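Local coordinates for protein shikimate 5-dehydrogenase (Mycobacterium fortuitum subsp. fortuitum DSM 46621, PDB 4XIJ) that probably catalyses the NADP-dependent interconversion of 3-dehydroshikimate and shikimate, the fourth step of the pathway to chorismate, at residues A17-P22 / G58-L63; C51-L56 / K77-E82. One frame throughout, in Å; residues are numbered along the deposited sequence. Where two conformers were deposited one is given.

Contact 1 (A17-P22 / G58-L63)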
loop_
_atom_site.group_PDB
_atom_site.type_symbol
_atom_site.label_atom_id
_atom_site.label_comp_id
_atom_site.label_asym_id
_atom_site.label_seq_id
_atom_site.Cartn_x
_atom_site.Cartn_y
_atom_site.Cartn_z
ATOM N N ALA A 17 -10.344 10.161 10.043
ATOM C CA ALA A 17 -11.314 9.428 9.239
ATOM C C ALA A 17 -10.636 8.775 8.062
ATOM O O ALA A 17 -9.507 9.154 7.678
ATOM C CB ALA A 17 -12.435 10.350 8.708
ATOM N N VAL A 18 -11.354 7.829 7.465
ATOM C CA VAL A 18 -11.014 7.352 6.115
ATOM C C VAL A 18 -12.031 7.858 5.113
ATOM O O VAL A 18 -13.230 7.848 5.371
ATOM C CB VAL A 18 -10.911 5.798 6.052
ATOM C CG1 VAL A 18 -12.238 5.056 6.459
ATOM C CG2 VAL A 18 -10.405 5.335 4.648
ATOM N N LEU A 19 -11.518 8.362 3.990
ATOM C CA LEU A 19 -12.330 8.891 2.889
ATOM C C LEU A 19 -12.228 7.999 1.661
ATOM O O LEU A 19 -11.127 7.596 1.284
ATOM C CB LEU A 19 -11.866 10.292 2.496
ATOM C CG LEU A 19 -11.680 11.378 3.546
ATOM C CD1 LEU A 19 -11.396 12.748 2.887
ATOM C CD2 LEU A 19 -12.659 11.459 4.682
ATOM N N GLY A 20 -13.358 7.701 1.031
ATOM C CA GLY A 20 -13.312 6.934 -0.195
ATOM C C GLY A 20 -14.691 6.439 -0.575
ATOM O O GLY A 20 -15.675 6.767 0.113
ATOM N N SER A 21 -14.766 5.632 -1.637
ATOM C CA SER A 21 -16.047 5.136 -2.105
ATOM C C SER A 21 -15.804 3.995 -3.094
ATOM O O SER A 21 -15.252 4.208 -4.161
ATOM C CB SER A 21 -16.847 6.264 -2.738
ATOM O OG SER A 21 -18.064 5.756 -3.267
ATOM N N PRO A 22 -16.198 2.772 -2.735
ATOM C CA PRO A 22 -16.913 2.404 -1.504
ATOM C C PRO A 22 -16.013 2.438 -0.259
ATOM O O PRO A 22 -14.774 2.361 -0.341
ATOM C CB PRO A 22 -17.415 0.980 -1.823
ATOM C CG PRO A 22 -16.397 0.440 -2.755
ATOM C CD PRO A 22 -16.048 1.621 -3.648
ATOM N N GLY A 58 -13.214 19.850 -1.182
ATOM C CA GLY A 58 -14.141 20.630 -0.383
ATOM C C GLY A 58 -14.338 20.072 1.007
ATOM O O GLY A 58 -14.463 20.806 1.980
ATOM N N LEU A 59 -14.363 18.753 1.114
ATOM C CA LEU A 59 -14.554 18.114 2.399
ATOM C C LEU A 59 -13.375 18.460 3.330
ATOM O O LEU A 59 -13.561 18.905 4.476
ATOM C CB LEU A 59 -14.655 16.601 2.194
ATOM C CG LEU A 59 -14.818 15.802 3.478
ATOM C CD1 LEU A 59 -16.112 16.201 4.128
ATOM C CD2 LEU A 59 -14.802 14.333 3.163
ATOM N N VAL A 60 -12.145 18.218 2.864
ATOM C CA VAL A 60 -10.987 18.425 3.738
ATOM C C VAL A 60 -10.790 19.907 4.049
ATOM O O VAL A 60 -10.414 20.251 5.174
ATOM C CB VAL A 60 -9.713 17.811 3.113
ATOM C CG1 VAL A 60 -8.547 17.881 4.077
ATOM C CG2 VAL A 60 -9.964 16.300 2.775
ATOM N N SER A 61 -11.107 20.777 3.080
ATOM C CA SER A 61 -10.910 22.207 3.262
ATOM C C SER A 61 -11.723 22.720 4.415
ATOM O O SER A 61 -11.294 23.648 5.072
ATOM C CB SER A 61 -11.319 23.020 2.021
ATOM O OG SER A 61 -10.494 22.754 0.891
ATOM N N ALA A 62 -12.874 22.099 4.676
ATOM C CA ALA A 62 -13.778 22.595 5.708
ATOM C C ALA A 62 -13.472 22.088 7.136
ATOM O O ALA A 62 -14.096 22.561 8.125
ATOM C CB ALA A 62 -15.201 22.234 5.322
ATOM N N LEU A 63 -12.516 21.172 7.260
ATOM C CA LEU A 63 -12.269 20.537 8.561
ATOM C C LEU A 63 -11.545 21.487 9.509
ATOM O O LEU A 63 -10.530 22.107 9.135
ATOM C CB LEU A 63 -11.463 19.239 8.407
ATOM C CG LEU A 63 -12.088 18.169 7.525
ATOM C CD1 LEU A 63 -11.102 16.991 7.452
ATOM C CD2 LEU A 63 -13.455 17.699 8.057
#
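Leu-19 reaches from its strand toward Leu-59 with CG set opposite its own carbonyl carbon (chi1 -50°) and CD1 extended away from CA, so that CD1 becomes the leading methyl. Leu-59 answers from the helix with CG trans to the backbone N (chi1 178°), and its second torsion of 63° puts CD2, rather than CD1, at the far end of the chain. The two side chains therefore meet tip to tip, Leu-19 CD1 lying 3.8 Å from Leu-59 CD2. The other methyl of the Leu-19 fork helps to hold the same group, with Leu-19 CD2 3.9 Å from Leu-59 CD2. Leu-59 was modelled in two conformers, and this meeting belongs to one of them. Val-60 joins from the next position on the helix. It crosses Leu-19 at a slant and offers only one branch, CG2, which lies 3.8 Å from Leu-19 CD1. Leu-19 CD1 thus touches a methyl of each of two consecutive helix residues. No hydrogen bond spans the contact. The backbones stay well apart, 9.5 Å between Leu-19 CA and Leu-59 CA, and the gap is bridged by aliphatic side chains, as where a helix lies on the face of a sheet in an alpha/beta domain. Here helix 56-61 belongs to the crossover from strand 45-50 to strand 67-72, and strand 15-20 runs between those two in the sheet. Leu-19 also touches Ile-49 of strand 45-50 and Cys-51, while Val-60 also rests on Leu-70 of strand 67-72 and on Phe-83 of helix 77-83.

Contact 2 (C51-L56 / K77-E82); sequences CTAEQL and KFAALE. With SO4 (sulfate ion), chain E.
Ala-79 presents its methyl to the turn formed by 51-56, with CB 3.5 Å from the carbonyl O of Ala-53 and near the methyl of that residue as well. Such small side chains let the two backbones come close, and Ala-53 CA lies 5.6 Å from Ala-79 CA. Leu-56 makes the deeper half of the contact. Its CG is trans to the backbone N (chi1 -179°), which carries the fork to the helix, where CD2 sits over the backbone, 3.9 Å from Ala-80 CA. The other branch, CD1, faces the Ala-80 methyl, at 4.2 Å from CB. Leu-56 and Ala-80 both rest on Val-72 of strand 67-72, so this layer lies on the sheet of the substrate-binding domain. The turn itself is an ST motif with the reciprocal bonding of a capping box, leading into helix 56-61: Gln-55 N donates to Thr-52 OG1 at 3.0 Å, and Thr-52 N donates to Gln-55 OE1 at 2.9 Å. The latter bond is nearly straight, 168° at the hydrogen, although the donor stands 25° out of the amide's carbonyl plane. These two bonds fix the turn that presents Ala-53 and Leu-56. On the other segment, Lys-77 points away from the turn and runs out extended to a sulfate, probably from the crystallisation liquor, with NZ 2.8 Å from O2 and a weaker bond to O4. NZ also forms a salt bridge with Asp-114. Shikimate dehydrogenases have such a lysine-aspartate pair at the shikimate pocket, consistent with the sulfate occupying that pocket beside Thr-73 and Asn-98.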
loop_
_atom_site.group_PDB
_atom_site.type_symbol
_atom_site.label_atom_id
_atom_site.label_comp_id
_atom_site.label_asym_id
_atom_site.label_seq_id
_atom_site.Cartn_x
_atom_site.Cartn_y
_atom_site.Cartn_z
ATOM N N CYS A 51 -16.873 9.440 0.085
ATOM C CA CYS A 51 -16.284 10.638 -0.532
ATOM C C CYS A 51 -15.769 10.297 -1.919
ATOM O O CYS A 51 -14.964 9.372 -2.050
ATOM C CB CYS A 51 -15.116 11.172 0.310
ATOM S SG CYS A 51 -14.553 12.783 -0.173
ATOM N N THR A 52 -16.261 10.993 -2.953
ATOM C CA THR A 52 -15.714 10.845 -4.306
ATOM C C THR A 52 -14.434 11.669 -4.462
ATOM O O THR A 52 -14.107 12.479 -3.574
ATOM C CB THR A 52 -16.718 11.302 -5.354
ATOM O OG1 THR A 52 -16.861 12.725 -5.208
ATOM C CG2 THR A 52 -18.064 10.535 -5.177
ATOM N N ALA A 53 -13.704 11.456 -5.565
ATOM C CA ALA A 53 -12.525 12.292 -5.850
ATOM C C ALA A 53 -12.916 13.772 -5.912
ATOM O O ALA A 53 -12.227 14.658 -5.392
ATOM C CB ALA A 53 -11.856 11.879 -7.147
ATOM N N GLU A 54 -14.048 14.018 -6.548
ATOM C CA GLU A 54 -14.520 15.360 -6.754
ATOM C C GLU A 54 -14.899 16.030 -5.442
ATOM O O GLU A 54 -14.681 17.247 -5.272
ATOM C CB GLU A 54 -15.683 15.308 -7.733
ATOM C CG GLU A 54 -15.150 14.846 -9.097
ATOM C CD GLU A 54 -15.092 13.303 -9.383
ATOM O OE1 GLU A 54 -15.334 12.401 -8.536
ATOM O OE2 GLU A 54 -14.786 12.999 -10.561
ATOM N N GLN A 55 -15.441 15.254 -4.498
ATOM C CA GLN A 55 -15.835 15.829 -3.211
ATOM C C GLN A 55 -14.688 16.092 -2.250
ATOM O O GLN A 55 -14.829 16.884 -1.315
ATOM C CB GLN A 55 -16.808 14.882 -2.494
ATOM C CG GLN A 55 -18.181 14.768 -3.217
ATOM C CD GLN A 55 -19.029 13.667 -2.627
ATOM O OE1 GLN A 55 -18.511 12.641 -2.181
ATOM N NE2 GLN A 55 -20.328 13.861 -2.633
ATOM N N LEU A 56 -13.565 15.392 -2.432
ATOM C CA LEU A 56 -12.544 15.417 -1.388
ATOM C C LEU A 56 -11.962 16.807 -1.054
ATOM O O LEU A 56 -11.869 17.132 0.127
ATOM C CB LEU A 56 -11.449 14.401 -1.736
ATOM C CG LEU A 56 -10.288 14.248 -0.745
ATOM C CD1 LEU A 56 -9.735 12.788 -0.814
ATOM C CD2 LEU A 56 -9.135 15.274 -0.994
ATOM N N LYS A 77 -7.251 9.013 -4.084
ATOM C CA LYS A 77 -5.842 9.220 -3.773
ATOM C C LYS A 77 -5.140 10.282 -4.640
ATOM O O LYS A 77 -4.204 10.945 -4.179
ATOM C CB LYS A 77 -5.092 7.884 -3.847
ATOM C CG LYS A 77 -5.624 6.873 -2.827
ATOM C CD LYS A 77 -4.767 5.571 -2.830
ATOM C CE LYS A 77 -5.346 4.529 -1.916
ATOM N NZ LYS A 77 -4.503 3.244 -1.920
ATOM N N PHE A 78 -5.559 10.464 -5.880
ATOM C CA PHE A 78 -4.985 11.507 -6.723
ATOM C C PHE A 78 -5.447 12.866 -6.197
ATOM O O PHE A 78 -4.669 13.812 -6.082
ATOM C CB PHE A 78 -5.371 11.259 -8.195
ATOM C CG PHE A 78 -4.920 9.926 -8.693
ATOM C CD1 PHE A 78 -3.603 9.738 -9.041
ATOM C CD2 PHE A 78 -5.782 8.841 -8.750
ATOM C CE1 PHE A 78 -3.141 8.518 -9.438
ATOM C CE2 PHE A 78 -5.313 7.606 -9.154
ATOM C CZ PHE A 78 -3.997 7.447 -9.493
ATOM N N ALA A 79 -6.735 12.936 -5.893
ATOM C CA ALA A 79 -7.292 14.180 -5.379
ATOM C C ALA A 79 -6.620 14.595 -4.074
ATOM O O ALA A 79 -6.444 15.803 -3.821
ATOM C CB ALA A 79 -8.756 14.039 -5.158
ATOM N N ALA A 80 -6.294 13.628 -3.224
ATOM C CA ALA A 80 -5.626 13.964 -1.989
ATOM C C ALA A 80 -4.258 14.574 -2.222
ATOM O O ALA A 80 -3.887 15.535 -1.554
ATOM C CB ALA A 80 -5.500 12.715 -1.122
ATOM N N LEU A 81 -3.510 14.014 -3.158
ATOM C CA LEU A 81 -2.197 14.578 -3.490
ATOM C C LEU A 81 -2.321 16.017 -4.026
ATOM O O LEU A 81 -1.519 16.908 -3.684
ATOM C CB LEU A 81 -1.510 13.694 -4.536
ATOM C CG LEU A 81 -0.079 14.144 -4.922
ATOM C CD1 LEU A 81 0.845 14.083 -3.693
ATOM C CD2 LEU A 81 0.427 13.246 -6.028
ATOM N N GLU A 82 -3.319 16.239 -4.883
ATOM C CA GLU A 82 -3.565 17.572 -5.444
ATOM C C GLU A 82 -4.045 18.566 -4.414
ATOM O O GLU A 82 -3.766 19.753 -4.518
ATOM C CB GLU A 82 -4.593 17.502 -6.571
ATOM C CG GLU A 82 -4.094 16.774 -7.760
ATOM C CD GLU A 82 -4.365 17.531 -9.045
ATOM O OE1 GLU A 82 -3.411 18.078 -9.661
ATOM O OE2 GLU A 82 -5.550 17.586 -9.438
HETATM S S SO4 E . -5.477 2.126 1.143
HETATM O O1 SO4 E . -5.282 0.722 1.592
HETATM O O2 SO4 E . -6.279 2.053 -0.118
HETATM O O3 SO4 E . -6.222 2.945 2.144
HETATM O O4 SO4 E . -4.136 2.726 1.121
#

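In the fold
From the N terminus, strand 15-20 supplies the first segment of contact 1, and the chain passes through helix 28-38 and strand 45-50 before 51-56 opens contact 2. Helix 56-61 then brings 58-63 back to the first strand, closing the loop of contact 1; strand 67-72 follows, and helix 77-83 closes contact 2. The segments alternate, so the two loops cross. Their centres lie about 8 Å apart and Cys-51 joins them: its N probably hydrogen-bonds to Gly-20 O, and its SG packs against Leu-59. Contact 1 ties strand to helix, contact 2 the pre-helix turn to the next helix, all within the substrate-binding domain.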